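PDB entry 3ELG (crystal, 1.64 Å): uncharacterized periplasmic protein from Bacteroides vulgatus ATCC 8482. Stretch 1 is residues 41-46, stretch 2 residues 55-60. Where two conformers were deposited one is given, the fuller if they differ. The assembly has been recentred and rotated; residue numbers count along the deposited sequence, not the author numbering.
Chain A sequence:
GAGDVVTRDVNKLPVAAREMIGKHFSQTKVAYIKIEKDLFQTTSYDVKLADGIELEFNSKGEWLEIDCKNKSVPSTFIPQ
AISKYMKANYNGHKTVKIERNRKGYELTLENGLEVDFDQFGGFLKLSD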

# COMPACT_ATOMS: atom_id res chain seq x y z
N GLN A 41 11.28 16.79 3.77
CA GLN A 41 11.08 17.44 2.49
C GLN A 41 11.19 16.45 1.32
O GLN A 41 11.65 16.76 0.24
CB GLN A 41 12.00 18.65 2.31
CG GLN A 41 11.45 19.90 3.02
CD GLN A 41 10.19 20.49 2.34
OE1 GLN A 41 10.26 21.02 1.22
NE2 GLN A 41 9.05 20.40 3.02
N THR A 42 10.81 15.22 1.60
CA THR A 42 10.82 14.13 0.58
C THR A 42 9.45 14.02 -0.02
O THR A 42 8.47 14.12 0.70
CB THR A 42 11.23 12.81 1.26
OG1 THR A 42 12.61 12.94 1.69
CG2 THR A 42 11.11 11.62 0.36
N THR A 43 9.40 13.79 -1.33
CA THR A 43 8.13 13.67 -2.04
C THR A 43 7.57 12.27 -1.97
O THR A 43 8.28 11.28 -2.08
CB THR A 43 8.29 14.12 -3.51
OG1 THR A 43 8.81 15.48 -3.56
CG2 THR A 43 6.95 14.03 -4.25
N SER A 44 6.27 12.22 -1.69
CA SER A 44 5.45 11.02 -1.86
C SER A 44 4.19 11.34 -2.62
O SER A 44 3.82 12.48 -2.84
CB SER A 44 5.13 10.30 -0.54
OG SER A 44 4.42 11.15 0.34
N TYR A 45 3.58 10.27 -3.05
CA TYR A 45 2.40 10.33 -3.91
C TYR A 45 1.30 9.49 -3.27
O TYR A 45 1.45 8.29 -3.05
CB TYR A 45 2.72 9.73 -5.30
CG TYR A 45 3.86 10.44 -5.98
CD1 TYR A 45 5.19 10.13 -5.69
CD2 TYR A 45 3.61 11.51 -6.81
CE1 TYR A 45 6.24 10.82 -6.29
CE2 TYR A 45 4.61 12.22 -7.40
CZ TYR A 45 5.95 11.89 -7.12
OH TYR A 45 6.98 12.62 -7.71
N ASP A 46 0.20 10.15 -2.98
CA ASP A 46 -0.96 9.48 -2.45
C ASP A 46 -2.02 9.48 -3.53
O ASP A 46 -2.51 10.53 -3.93
CB ASP A 46 -1.47 10.20 -1.21
CG ASP A 46 -0.57 9.97 -0.00
OD1 ASP A 46 0.04 8.87 0.13
OD2 ASP A 46 -0.49 10.88 0.84
N LEU A 55 -3.54 4.14 -2.78
CA LEU A 55 -2.14 3.71 -2.85
C LEU A 55 -1.25 4.85 -2.47
O LEU A 55 -1.54 5.99 -2.74
CB LEU A 55 -1.84 3.27 -4.29
CG LEU A 55 -2.80 2.27 -4.92
CD1 LEU A 55 -2.45 2.02 -6.40
CD2 LEU A 55 -2.84 0.93 -4.12
N GLU A 56 -0.12 4.52 -1.85
CA GLU A 56 0.87 5.54 -1.57
C GLU A 56 2.17 5.01 -2.13
O GLU A 56 2.44 3.82 -2.07
CB GLU A 56 0.97 5.81 -0.08
CG GLU A 56 1.67 7.06 0.23
CD GLU A 56 1.56 7.38 1.69
OE1 GLU A 56 1.78 6.44 2.49
OE2 GLU A 56 1.26 8.54 2.02
N PHE A 57 2.95 5.93 -2.70
CA PHE A 57 4.23 5.62 -3.29
C PHE A 57 5.31 6.59 -2.81
O PHE A 57 5.02 7.77 -2.50
CB PHE A 57 4.21 5.75 -4.80
CG PHE A 57 3.20 4.86 -5.47
CD1 PHE A 57 1.91 5.31 -5.68
CD2 PHE A 57 3.54 3.59 -5.92
CE1 PHE A 57 0.99 4.48 -6.29
CE2 PHE A 57 2.62 2.75 -6.50
CZ PHE A 57 1.35 3.18 -6.72
N ASN A 58 6.53 6.09 -2.78
CA ASN A 58 7.68 6.98 -2.46
C ASN A 58 8.11 7.77 -3.65
O ASN A 58 7.49 7.74 -4.70
CB ASN A 58 8.85 6.22 -1.79
CG ASN A 58 9.58 5.29 -2.72
OD1 ASN A 58 9.42 5.34 -3.95
ND2 ASN A 58 10.47 4.45 -2.14
N SER A 59 9.22 8.49 -3.46
CA SER A 59 9.66 9.46 -4.45
C SER A 59 10.06 8.82 -5.76
O SER A 59 10.05 9.49 -6.82
CB SER A 59 10.77 10.38 -3.91
OG SER A 59 11.97 9.66 -3.76
N LYS A 60 10.38 7.53 -5.66
CA LYS A 60 10.81 6.70 -6.79
C LYS A 60 9.69 5.86 -7.39
O LYS A 60 9.91 5.09 -8.35
CB LYS A 60 11.95 5.79 -6.35
CG LYS A 60 13.15 6.59 -5.93
CD LYS A 60 14.16 5.75 -5.19
CE LYS A 60 14.64 4.61 -6.05
NZ LYS A 60 15.94 4.08 -5.52
O HOH W 1 9.25 12.14 -6.86

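Two backbone hydrogen bonds join the stretches at one pair of residues: Y45 N donates to F57 O (2.9 Å, 166° at the hydrogen), and F57 N donates to Y45 O (2.8 Å, 157°). This reciprocal, nearly straight pairing marks Y45 and F57 as the hydrogen-bonded pair of an antiparallel ladder; the axes of strands 43-46 and 55-57 run at 165° and approach to 4.7 Å. The next pair, D46 and E56, is of the non-hydrogen-bonded kind, and its CA atoms lie closer, 4.4 Å apart against 5.1 Å for Y45 and F57. Weaker CA-H...O contacts supplement the ladder, from E56 CA to Y45 O (3.2 Å) and from D46 CA to L55 O (3.5 Å). Toward the other end, T43 O lies 3.3 Å from S59 N, but the angle is too poor for a hydrogen bond.

A water extends the polar network beyond the strands. It donates to S59 O (2.8 Å from the water oxygen) and also hydrogen-bonds Y45 OH (2.5 Å), tying the tyrosine's tip to the turn after the second strand. Within that turn, K60 N donates to N58 OD1 (2.9 Å).

D46 and E56 share one face of the sheet, and their carboxylates converge: D46 OD1 and E56 OE2 are 2.3 Å apart, too short for an ordinary hydrogen bond and a close approach of like charges. Both residues were deposited in two conformers, so this distance belongs to the pair given here.

Y45 and F57 occupy the other face, with apolar contact between Y45 CB and F57 CB at 4.3 Å. The tyrosine ring presents its edge to the second stretch's backbone, bringing Y45 CD1 within 3.5 Å of N58 O. Near the start of the first strand, S44 CB packs 3.2 Å from F57 O. Altogether the contact buries 382 Å², summed over both sides.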